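Local coordinates for AGR_C_1268p (Agrobacterium tumefaciens str. C58, PDB 2GHS), which probably acts as a metal-dependent gluconolactonase of the SMP-30/regucalcin family, binding one divalent cation in a six-bladed beta-propeller, at residues D138-P143 against T273-F278; A146-T151 against K173-I178; S235-D238 against H242-N245; N245-W248 against V253-Y256. All coordinates share one frame; numbering follows the deposited sequence.

Contact 1 of 4, residues D138-P143 against T273-F278; sequences DGRMHP and TTCPAF
Arg140 and Cys275 reach toward each other from strands 134-141 and 273-279, whose backbones run well apart and form no shared sheet: the nearest CA atoms, those of Arg140 and Ala277, are 10.7 Å from one another. The arginine spans most of this gap. With CG anti to the backbone N (chi1 -163°), its chain runs outward and then bends at chi3 (-55°), which brings the guanidinium before the other strand. Cys275 SG sits at the guanidinium edge, in its plane, 3.7 Å from Arg140 NH2. A water makes a second link: it accepts a bond from Arg140 NH1 (2.8 Å) and donates one to Pro276 O (2.7 Å), so the water ties the Pro276 carbonyl to the guanidinium. The guanidinium is also fixed from elsewhere, by a hydrogen bond from NE to Ile184 O and a salt bridge from NH1 to Glu321. Close to the centre of the molecule, each strand is the first of its propeller blade and lies close to the central axis. Strand 231-237 packs beside both through Val236, which touches Arg140 and Pro276, while strand 51-57 brings Glu52, a predicted metal ligand, against Cys275.

Contact 2 of 4, residues A146-T151 against K173-I178; sequences ALWIGT and KLFADI
A classic beta bulge at Leu174 and Phe175, in strand 170-186, turns two successive side chains toward Trp148 of strand 147-153 in the same propeller sheet. The two strands are not direct neighbours, since strand 161-167 runs between them, and Trp148 CA is 8.8 Å from Leu174 CA. The indole reaches past the intervening strand to meet the bulge. Leu174 supplies the closer contact: its CD1 methyl lies over one face of the indole, displaced toward the rim, 3.5 Å from Trp148 CE2. The same methyl is 3.8 Å from the centroid of the Trp148 six-membered ring and 24° off the normal, a CH-pi contact. With CG anti to the carbonyl carbon (chi1 -65°), the leucine side chain crosses the tryptophan at about a right angle, its CD1 branch making the contact. Phe175 meets the far end of the indole, with Trp148 CH2 near the plane of the phenyl ring and 4.2 Å from Phe175 CE2; this is a looser, purely apolar approach. The polar end of the indole is satisfied separately, Trp148 NE1 bonding to Gly213 O. Around this cluster, Phe186, farther along strand 170-186, meets Trp148 edge-to-face, and Phe195 of strand 192-197 meets the ring of Phe175. On the other side of the sheet, Leu147 and Ile149, which flank Trp148, pack on strand 102-107.

Contact 3 of 4, residues S235-D238 against H242-N245; sequences SVCD and HIWN
Ser235 OG is held by two groups: Asn245 ND2 donates to it across the hairpin (2.8 Å), and it is hydrogen-bonded to Ser183 OG of strand 170-186. Ser235 and Asn245 form a non-hydrogen-bonded antiparallel pair, so this side-chain bond closes a position where the backbones make none. The next pair, Val236 and Trp244, is joined by both backbone bonds, Trp244 N to Val236 O at 2.8 Å and Val236 N to Trp244 O at 3.0 Å. Beyond the strand, Asp238 folds back across the turn. Its CG stands between the backbone N and carbonyl carbon (chi1 71°), which brings the carboxylate within reach of two donors: His242 N donates to Asp238 OD1 (2.9 Å) and Trp244 NE1 to Asp238 OD2 (2.9 Å). The indole bond is nearly straight at 169°, with the oxygen in the ring plane at the edge, yet the nitrogen stands above the carboxylate plane. Asp238 N completes the closure by bonding to His242 O (2.9 Å). A buried carboxylate gripped at each oxygen by an N-H donor would probably remain ionised, and these bonds limit its rotation and tie the turn to the second strand of the hairpin.

Contact 4 of 4, residues N245-W248 against V253-Y256; sequences NARW and VDRY
Arg247 and Asp254 come together obliquely, their guanidinium and carboxylate planes 63° apart, and they touch through the aliphatic part of the arginine: Asp254 OD2 rests 3.6 Å from Arg247 CD. CG anti to the backbone N and a bend at chi2 (97°) bring it there. The charged ends stay farther off, Arg247 NH1 to Asp254 OD2 being 4.5 Å, too long for a salt bridge. Tyr256 crosses Arg247 at about a right angle, with ring and guanidinium planes 41° apart. A single water lies among the three side chains and Asn245. It lies at the guanidinium edge and in the plane of the phenol ring, accepting from Arg247 NH1 (2.9 Å) and Tyr256 OH (2.6 Å) and donating to Asn245 OD1 (2.8 Å) and Asp254 OD2 (2.8 Å). Two bonds received and two given saturate it, so it joins four side chains on one face of the hairpin. Outside partners steady the charges: Asp254 OD1 is in a salt bridge with Arg265, while Arg247 NE and NH2 bond to Lys229 O and Ile228 O. Beneath, the backbones of Asn245 and Asp254 form a hydrogen-bonded pair, Asp254 N to Asn245 O at 2.7 Å. Ala246 and Val253 point to the opposite face, where Ala246 lies near Asp233, the predicted catalytic residue. The arrangement is that of an antiparallel beta hairpin joining the second and third strands of a propeller blade.

Contacts 3 and 4 are successive hairpins of one blade and share strand 243-248 through Asn245; backbone pairing holds both, with buried polar side chains added. Contact 1 is different in kind, a link between blades close to the middle of the molecule, made by one long arginine and a water. It meets contact 3 where Pro276 and Phe278 pack on Val236. Contact 2 sits farther out, partly buried, and is wholly apolar, yet it belongs to the same sheet as residues 138-143, since strands 134-141 and 147-153 are neighbours. Its centre lies about 19 Å from that of contact 3 and 21 Å from that of contact 4, without touching either.

Contact 1 of 4, residues D138-P143 against T273-F278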
loop_
_atom_site.group_PDB
_atom_site.type_symbol
_atom_site.label_atom_id
_atom_site.label_comp_id
_atom_site.label_asym_id
_atom_site.label_seq_id
_atom_site.Cartn_x
_atom_site.Cartn_y
_atom_site.Cartn_z
ATOM N N ASP A 138 0.137 2.846 5.402
ATOM C CA ASP A 138 -0.290 2.823 4.000
ATOM C C ASP A 138 -0.195 4.218 3.360
ATOM O O ASP A 138 -0.531 5.220 3.977
ATOM C CB ASP A 138 -1.748 2.411 4.017
ATOM C CG ASP A 138 -2.326 2.247 2.631
ATOM O OD1 ASP A 138 -1.679 1.596 1.756
ATOM O OD2 ASP A 138 -3.454 2.756 2.421
ATOM N N GLY A 139 0.208 4.284 2.112
ATOM C CA GLY A 139 0.153 5.571 1.410
ATOM C C GLY A 139 0.015 5.310 -0.063
ATOM O O GLY A 139 0.277 4.200 -0.535
ATOM N N ARG A 140 -0.450 6.308 -0.815
ATOM C CA ARG A 140 -0.540 6.162 -2.275
ATOM C C ARG A 140 -0.525 7.535 -2.943
ATOM O O ARG A 140 -1.034 8.489 -2.381
ATOM C CB ARG A 140 -1.789 5.368 -2.687
ATOM C CG ARG A 140 -1.687 4.852 -4.151
ATOM C CD ARG A 140 -2.668 3.797 -4.516
ATOM N NE ARG A 140 -2.587 2.662 -3.606
ATOM C CZ ARG A 140 -1.638 1.748 -3.659
ATOM N NH1 ARG A 140 -0.719 1.820 -4.593
ATOM N NH2 ARG A 140 -1.603 0.767 -2.758
HETATM N N MSE A 141 0.034 7.590 -4.149
HETATM C CA MSE A 141 0.097 8.793 -4.962
HETATM C C MSE A 141 -1.213 9.089 -5.694
HETATM O O MSE A 141 -1.796 8.214 -6.341
HETATM C CB MSE A 141 1.229 8.664 -5.994
HETATM C CG MSE A 141 2.625 8.708 -5.424
HETATM SE SE MSE A 141 2.948 10.412 -4.550
HETATM C CE MSE A 141 2.302 11.573 -5.945
ATOM N N HIS A 142 -1.627 10.351 -5.620
ATOM C CA HIS A 142 -2.739 10.890 -6.363
ATOM C C HIS A 142 -2.174 11.411 -7.706
ATOM O O HIS A 142 -1.048 11.917 -7.753
ATOM C CB HIS A 142 -3.419 11.996 -5.534
ATOM C CG HIS A 142 -4.608 12.585 -6.209
ATOM N ND1 HIS A 142 -4.515 13.597 -7.113
ATOM C CD2 HIS A 142 -5.908 12.237 -6.174
ATOM C CE1 HIS A 142 -5.706 13.871 -7.610
ATOM N NE2 HIS A 142 -6.583 13.051 -7.052
ATOM N N PRO A 143 -2.949 11.318 -8.806
ATOM C CA PRO A 143 -2.439 11.789 -10.092
ATOM C C PRO A 143 -2.022 13.274 -10.215
ATOM O O PRO A 143 -1.285 13.634 -11.147
ATOM C CB PRO A 143 -3.529 11.406 -11.084
ATOM C CG PRO A 143 -4.615 10.964 -10.360
ATOM C CD PRO A 143 -4.234 10.640 -8.950
ATOM N N THR A 273 -2.507 -11.070 4.344
ATOM C CA THR A 273 -2.355 -10.400 3.061
ATOM C C THR A 273 -2.317 -8.895 3.342
ATOM O O THR A 273 -3.199 -8.366 4.055
ATOM C CB THR A 273 -3.548 -10.677 2.160
ATOM O OG1 THR A 273 -4.075 -11.952 2.430
ATOM C CG2 THR A 273 -3.160 -10.582 0.688
ATOM N N THR A 274 -1.330 -8.183 2.792
ATOM C CA THR A 274 -1.203 -6.764 3.146
ATOM C C THR A 274 -1.488 -5.740 2.044
ATOM O O THR A 274 -2.103 -4.744 2.325
ATOM C CB THR A 274 0.176 -6.453 3.720
ATOM O OG1 THR A 274 1.170 -6.940 2.846
ATOM C CG2 THR A 274 0.336 -7.095 5.084
ATOM N N CYS A 275 -1.074 -5.982 0.816
ATOM C CA CYS A 275 -1.200 -4.955 -0.216
ATOM C C CYS A 275 -0.991 -5.488 -1.627
ATOM O O CYS A 275 -0.083 -6.276 -1.840
ATOM C CB CYS A 275 -0.220 -3.794 0.028
ATOM S SG CYS A 275 -0.656 -2.262 -0.857
ATOM N N PRO A 276 -1.839 -5.046 -2.573
ATOM C CA PRO A 276 -1.558 -5.310 -3.993
ATOM C C PRO A 276 -0.780 -4.197 -4.713
ATOM O O PRO A 276 -0.733 -3.043 -4.267
ATOM C CB PRO A 276 -2.954 -5.457 -4.572
ATOM C CG PRO A 276 -3.826 -4.649 -3.698
ATOM C CD PRO A 276 -3.120 -4.344 -2.421
ATOM N N ALA A 277 -0.242 -4.515 -5.876
ATOM C CA ALA A 277 0.393 -3.513 -6.747
ATOM C C ALA A 277 0.292 -3.972 -8.204
ATOM O O ALA A 277 0.450 -5.144 -8.469
ATOM C CB ALA A 277 1.843 -3.294 -6.358
ATOM N N PHE A 278 0.023 -3.049 -9.136
ATOM C CA PHE A 278 0.112 -3.338 -10.551
ATOM C C PHE A 278 1.558 -3.404 -10.987
ATOM O O PHE A 278 2.349 -2.513 -10.670
ATOM C CB PHE A 278 -0.610 -2.279 -11.384
ATOM C CG PHE A 278 -2.064 -2.122 -11.029
ATOM C CD1 PHE A 278 -2.932 -3.222 -11.153
ATOM C CD2 PHE A 278 -2.572 -0.904 -10.591
ATOM C CE1 PHE A 278 -4.285 -3.116 -10.828
ATOM C CE2 PHE A 278 -3.937 -0.783 -10.279
ATOM C CZ PHE A 278 -4.780 -1.890 -10.383
HETATM O O HOH W 1 0.474 -0.724 -5.008
#

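Contact 2 of 4, residues A146-T151 against K173-I178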
loop_
_atom_site.group_PDB
_atom_site.type_symbol
_atom_site.label_atom_id
_atom_site.label_comp_id
_atom_site.label_asym_id
_atom_site.label_seq_id
_atom_site.Cartn_x
_atom_site.Cartn_y
_atom_site.Cartn_z
ATOM N N ALA A 146 0.404 14.772 -5.636
ATOM C CA ALA A 146 0.361 14.785 -4.167
ATOM C C ALA A 146 0.219 13.370 -3.615
ATOM O O ALA A 146 -0.419 12.477 -4.225
ATOM C CB ALA A 146 -0.811 15.610 -3.705
ATOM N N LEU A 147 0.866 13.161 -2.465
ATOM C CA LEU A 147 0.840 11.866 -1.760
ATOM C C LEU A 147 -0.265 11.936 -0.705
ATOM O O LEU A 147 -0.395 12.946 -0.029
ATOM C CB LEU A 147 2.195 11.661 -1.049
ATOM C CG LEU A 147 2.319 10.446 -0.111
ATOM C CD1 LEU A 147 2.314 9.146 -0.922
ATOM C CD2 LEU A 147 3.635 10.538 0.760
ATOM N N TRP A 148 -0.998 10.841 -0.525
ATOM C CA TRP A 148 -1.767 10.619 0.688
ATOM C C TRP A 148 -0.970 9.580 1.504
ATOM O O TRP A 148 -0.598 8.508 0.995
ATOM C CB TRP A 148 -3.160 10.080 0.401
ATOM C CG TRP A 148 -4.194 11.058 -0.038
ATOM C CD1 TRP A 148 -4.016 12.203 -0.783
ATOM C CD2 TRP A 148 -5.593 10.932 0.141
ATOM N NE1 TRP A 148 -5.217 12.802 -1.033
ATOM C CE2 TRP A 148 -6.199 12.039 -0.481
ATOM C CE3 TRP A 148 -6.407 9.988 0.783
ATOM C CZ2 TRP A 148 -7.578 12.235 -0.477
ATOM C CZ3 TRP A 148 -7.777 10.192 0.772
ATOM C CH2 TRP A 148 -8.336 11.310 0.161
ATOM N N ILE A 149 -0.780 9.857 2.783
ATOM C CA ILE A 149 -0.051 8.973 3.639
ATOM C C ILE A 149 -0.706 8.878 5.019
ATOM O O ILE A 149 -1.051 9.899 5.619
ATOM C CB ILE A 149 1.437 9.433 3.734
ATOM C CG1 ILE A 149 2.253 8.506 4.645
ATOM C CG2 ILE A 149 1.554 10.849 4.232
ATOM C CD1 ILE A 149 2.448 7.126 4.085
ATOM N N GLY A 150 -0.868 7.643 5.480
ATOM C CA GLY A 150 -1.384 7.320 6.788
ATOM C C GLY A 150 -0.331 7.149 7.854
ATOM O O GLY A 150 0.802 6.689 7.594
ATOM N N THR A 151 -0.706 7.493 9.081
ATOM C CA THR A 151 0.139 7.217 10.240
ATOM C C THR A 151 -0.697 6.483 11.297
ATOM O O THR A 151 -1.948 6.457 11.209
ATOM C CB THR A 151 0.682 8.472 10.871
ATOM O OG1 THR A 151 -0.419 9.240 11.368
ATOM C CG2 THR A 151 1.537 9.260 9.889
ATOM N N LYS A 173 -3.193 17.792 7.218
ATOM C CA LYS A 173 -3.974 16.662 7.735
ATOM C C LYS A 173 -5.363 16.660 7.077
ATOM O O LYS A 173 -6.013 17.679 6.985
ATOM C CB LYS A 173 -4.108 16.697 9.265
ATOM C CG LYS A 173 -4.700 15.426 9.838
ATOM C CD LYS A 173 -4.900 15.507 11.335
ATOM C CE LYS A 173 -3.661 15.347 12.113
ATOM N NZ LYS A 173 -4.063 15.067 13.520
ATOM N N LEU A 174 -5.770 15.506 6.577
ATOM C CA LEU A 174 -7.056 15.320 5.923
ATOM C C LEU A 174 -8.088 14.671 6.852
ATOM O O LEU A 174 -9.250 15.103 6.881
ATOM C CB LEU A 174 -6.922 14.445 4.686
ATOM C CG LEU A 174 -6.099 15.013 3.554
ATOM C CD1 LEU A 174 -6.269 14.164 2.321
ATOM C CD2 LEU A 174 -6.434 16.454 3.259
ATOM N N PHE A 175 -7.667 13.626 7.557
ATOM C CA PHE A 175 -8.544 12.792 8.384
ATOM C C PHE A 175 -7.840 12.444 9.673
ATOM O O PHE A 175 -6.645 12.126 9.672
ATOM C CB PHE A 175 -8.971 11.526 7.611
ATOM C CG PHE A 175 -9.721 11.835 6.358
ATOM C CD1 PHE A 175 -11.016 12.317 6.436
ATOM C CD2 PHE A 175 -9.138 11.685 5.121
ATOM C CE1 PHE A 175 -11.699 12.658 5.295
ATOM C CE2 PHE A 175 -9.843 12.036 3.960
ATOM C CZ PHE A 175 -11.118 12.519 4.079
ATOM N N ALA A 176 -8.563 12.533 10.777
ATOM C CA ALA A 176 -8.008 12.237 12.093
ATOM C C ALA A 176 -8.708 11.048 12.741
ATOM O O ALA A 176 -9.686 10.497 12.214
ATOM C CB ALA A 176 -8.144 13.439 12.978
ATOM N N ASP A 177 -8.195 10.648 13.899
ATOM C CA ASP A 177 -8.856 9.675 14.761
ATOM C C ASP A 177 -9.011 8.337 14.068
ATOM O O ASP A 177 -10.027 7.691 14.197
ATOM C CB ASP A 177 -10.225 10.195 15.214
ATOM C CG ASP A 177 -10.131 11.495 16.027
ATOM O OD1 ASP A 177 -9.155 11.698 16.802
ATOM O OD2 ASP A 177 -11.054 12.327 15.880
ATOM N N ILE A 178 -7.975 7.917 13.341
ATOM C CA ILE A 178 -7.970 6.623 12.652
ATOM C C ILE A 178 -6.981 5.695 13.361
ATOM O O ILE A 178 -5.822 6.062 13.580
ATOM C CB ILE A 178 -7.550 6.782 11.163
ATOM C CG1 ILE A 178 -8.590 7.595 10.402
ATOM C CG2 ILE A 178 -7.302 5.389 10.465
ATOM C CD1 ILE A 178 -8.079 8.149 9.080
#

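Contact 3 of 4, residues S235-D238 against H242-N245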
loop_
_atom_site.group_PDB
_atom_site.type_symbol
_atom_site.label_atom_id
_atom_site.label_comp_id
_atom_site.label_asym_id
_atom_site.label_seq_id
_atom_site.Cartn_x
_atom_site.Cartn_y
_atom_site.Cartn_z
ATOM N N SER A 235 -5.028 -1.288 -0.808
ATOM C CA SER A 235 -5.825 -1.385 -2.025
ATOM C C SER A 235 -5.266 -0.644 -3.212
ATOM O O SER A 235 -4.599 0.384 -3.057
ATOM C CB SER A 235 -7.217 -0.812 -1.808
ATOM O OG SER A 235 -7.946 -1.535 -0.826
ATOM N N VAL A 236 -5.595 -1.174 -4.384
ATOM C CA VAL A 236 -5.410 -0.465 -5.669
ATOM C C VAL A 236 -6.764 -0.344 -6.349
ATOM O O VAL A 236 -7.713 -1.012 -6.008
ATOM C CB VAL A 236 -4.366 -1.098 -6.585
ATOM C CG1 VAL A 236 -2.969 -1.000 -5.973
ATOM C CG2 VAL A 236 -4.741 -2.537 -6.939
ATOM N N CYS A 237 -6.840 0.572 -7.292
ATOM C CA CYS A 237 -8.040 0.851 -8.041
ATOM C C CYS A 237 -7.673 0.744 -9.535
ATOM O O CYS A 237 -6.722 1.396 -10.014
ATOM C CB CYS A 237 -8.577 2.217 -7.643
ATOM S SG CYS A 237 -10.137 2.659 -8.394
ATOM N N ASP A 238 -8.357 -0.156 -10.258
ATOM C CA ASP A 238 -7.987 -0.416 -11.640
ATOM C C ASP A 238 -8.561 0.630 -12.638
ATOM O O ASP A 238 -9.172 1.617 -12.250
ATOM C CB ASP A 238 -8.294 -1.872 -12.043
ATOM C CG ASP A 238 -9.767 -2.173 -12.180
ATOM O OD1 ASP A 238 -10.583 -1.234 -12.323
ATOM O OD2 ASP A 238 -10.144 -3.399 -12.169
ATOM N N HIS A 242 -12.640 -0.443 -10.364
ATOM C CA HIS A 242 -12.803 -1.484 -9.337
ATOM C C HIS A 242 -11.717 -1.339 -8.304
ATOM O O HIS A 242 -10.554 -1.057 -8.627
ATOM C CB HIS A 242 -12.740 -2.897 -9.936
ATOM C CG HIS A 242 -13.945 -3.283 -10.734
ATOM N ND1 HIS A 242 -14.284 -4.610 -11.001
ATOM C CD2 HIS A 242 -14.841 -2.524 -11.405
ATOM C CE1 HIS A 242 -15.376 -4.636 -11.735
ATOM N NE2 HIS A 242 -15.736 -3.387 -12.002
ATOM N N ILE A 243 -12.062 -1.627 -7.049
ATOM C CA ILE A 243 -11.102 -1.642 -5.934
ATOM C C ILE A 243 -10.674 -3.076 -5.666
ATOM O O ILE A 243 -11.513 -3.974 -5.568
ATOM C CB ILE A 243 -11.726 -0.974 -4.685
ATOM C CG1 ILE A 243 -11.993 0.519 -4.973
ATOM C CG2 ILE A 243 -10.855 -1.242 -3.459
ATOM C CD1 ILE A 243 -12.711 1.217 -3.897
ATOM N N TRP A 244 -9.355 -3.279 -5.559
ATOM C CA TRP A 244 -8.772 -4.553 -5.268
ATOM C C TRP A 244 -8.077 -4.407 -3.910
ATOM O O TRP A 244 -7.115 -3.652 -3.798
ATOM C CB TRP A 244 -7.748 -4.931 -6.339
ATOM C CG TRP A 244 -8.315 -5.122 -7.726
ATOM C CD1 TRP A 244 -8.854 -4.176 -8.533
ATOM C CD2 TRP A 244 -8.417 -6.363 -8.429
ATOM N NE1 TRP A 244 -9.251 -4.757 -9.727
ATOM C CE2 TRP A 244 -8.987 -6.095 -9.677
ATOM C CE3 TRP A 244 -8.026 -7.669 -8.145
ATOM C CZ2 TRP A 244 -9.202 -7.106 -10.651
ATOM C CZ3 TRP A 244 -8.229 -8.677 -9.112
ATOM C CH2 TRP A 244 -8.829 -8.377 -10.329
ATOM N N ASN A 245 -8.610 -5.072 -2.897
ATOM C CA ASN A 245 -8.233 -4.889 -1.481
ATOM C C ASN A 245 -7.665 -6.166 -0.872
ATOM O O ASN A 245 -8.343 -7.220 -0.895
ATOM C CB ASN A 245 -9.473 -4.461 -0.671
ATOM C CG ASN A 245 -9.199 -4.370 0.796
ATOM O OD1 ASN A 245 -9.809 -5.095 1.605
ATOM N ND2 ASN A 245 -8.286 -3.472 1.171
#

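Contact 4 of 4, residues N245-W248 against V253-Y256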
loop_
_atom_site.group_PDB
_atom_site.type_symbol
_atom_site.label_atom_id
_atom_site.label_comp_id
_atom_site.label_asym_id
_atom_site.label_seq_id
_atom_site.Cartn_x
_atom_site.Cartn_y
_atom_site.Cartn_z
ATOM N N ASN A 245 -8.610 -5.072 -2.897
ATOM C CA ASN A 245 -8.233 -4.889 -1.481
ATOM C C ASN A 245 -7.665 -6.166 -0.872
ATOM O O ASN A 245 -8.343 -7.220 -0.895
ATOM C CB ASN A 245 -9.473 -4.461 -0.671
ATOM C CG ASN A 245 -9.199 -4.370 0.796
ATOM O OD1 ASN A 245 -9.809 -5.095 1.605
ATOM N ND2 ASN A 245 -8.286 -3.472 1.171
ATOM N N ALA A 246 -6.460 -6.076 -0.317
ATOM C CA ALA A 246 -5.852 -7.171 0.437
ATOM C C ALA A 246 -6.590 -7.311 1.770
ATOM O O ALA A 246 -6.768 -6.331 2.487
ATOM C CB ALA A 246 -4.381 -6.903 0.677
ATOM N N ARG A 247 -7.017 -8.522 2.104
ATOM C CA ARG A 247 -7.800 -8.765 3.307
ATOM C C ARG A 247 -6.923 -9.533 4.289
ATOM O O ARG A 247 -6.654 -10.722 4.108
ATOM C CB ARG A 247 -9.078 -9.560 2.983
ATOM C CG ARG A 247 -10.041 -9.771 4.149
ATOM C CD ARG A 247 -11.103 -8.757 4.113
ATOM N NE ARG A 247 -12.059 -8.712 5.209
ATOM C CZ ARG A 247 -13.009 -7.788 5.257
ATOM N NH1 ARG A 247 -13.161 -6.982 4.211
ATOM N NH2 ARG A 247 -13.843 -7.716 6.272
ATOM N N TRP A 248 -6.439 -8.835 5.317
ATOM C CA TRP A 248 -5.573 -9.459 6.296
ATOM C C TRP A 248 -6.306 -10.538 7.079
ATOM O O TRP A 248 -7.378 -10.290 7.624
ATOM C CB TRP A 248 -5.060 -8.410 7.258
ATOM C CG TRP A 248 -4.249 -8.895 8.421
ATOM C CD1 TRP A 248 -4.703 -9.552 9.529
ATOM C CD2 TRP A 248 -2.845 -8.688 8.624
ATOM N NE1 TRP A 248 -3.644 -9.795 10.406
ATOM C CE2 TRP A 248 -2.503 -9.270 9.870
ATOM C CE3 TRP A 248 -1.850 -8.062 7.887
ATOM C CZ2 TRP A 248 -1.201 -9.224 10.388
ATOM C CZ3 TRP A 248 -0.542 -8.010 8.414
ATOM C CH2 TRP A 248 -0.231 -8.605 9.638
ATOM N N VAL A 253 -7.254 -11.282 -1.990
ATOM C CA VAL A 253 -7.511 -9.965 -2.518
ATOM C C VAL A 253 -8.977 -9.969 -2.972
ATOM O O VAL A 253 -9.399 -10.847 -3.745
ATOM C CB VAL A 253 -6.547 -9.609 -3.694
ATOM C CG1 VAL A 253 -6.878 -8.219 -4.293
ATOM C CG2 VAL A 253 -5.105 -9.597 -3.190
ATOM N N ASP A 254 -9.739 -9.042 -2.407
ATOM C CA ASP A 254 -11.150 -8.880 -2.721
ATOM C C ASP A 254 -11.308 -7.789 -3.771
ATOM O O ASP A 254 -10.712 -6.700 -3.662
ATOM C CB ASP A 254 -11.904 -8.499 -1.455
ATOM C CG ASP A 254 -12.059 -9.672 -0.521
ATOM O OD1 ASP A 254 -12.317 -10.810 -1.047
ATOM O OD2 ASP A 254 -11.921 -9.496 0.712
ATOM N N ARG A 255 -12.170 -8.051 -4.734
ATOM C CA ARG A 255 -12.483 -7.099 -5.785
ATOM C C ARG A 255 -13.951 -6.638 -5.680
ATOM O O ARG A 255 -14.885 -7.435 -5.550
ATOM C CB ARG A 255 -12.219 -7.737 -7.128
ATOM C CG ARG A 255 -12.549 -6.915 -8.340
ATOM C CD ARG A 255 -12.372 -7.779 -9.605
ATOM N NE ARG A 255 -12.636 -7.083 -10.876
ATOM C CZ ARG A 255 -12.540 -7.699 -12.040
ATOM N NH1 ARG A 255 -12.198 -8.979 -12.097
ATOM N NH2 ARG A 255 -12.778 -7.046 -13.148
ATOM N N TYR A 256 -14.071 -5.323 -5.715
ATOM C CA TYR A 256 -15.357 -4.600 -5.661
ATOM C C TYR A 256 -15.622 -3.774 -6.890
ATOM O O TYR A 256 -14.736 -3.032 -7.351
ATOM C CB TYR A 256 -15.326 -3.678 -4.470
ATOM C CG TYR A 256 -15.077 -4.394 -3.132
ATOM C CD1 TYR A 256 -13.780 -4.590 -2.640
ATOM C CD2 TYR A 256 -16.136 -4.862 -2.373
ATOM C CE1 TYR A 256 -13.565 -5.246 -1.420
ATOM C CE2 TYR A 256 -15.915 -5.507 -1.152
ATOM C CZ TYR A 256 -14.639 -5.700 -0.680
ATOM O OH TYR A 256 -14.427 -6.339 0.548
HETATM O O HOH W 2 -12.019 -6.830 1.516
#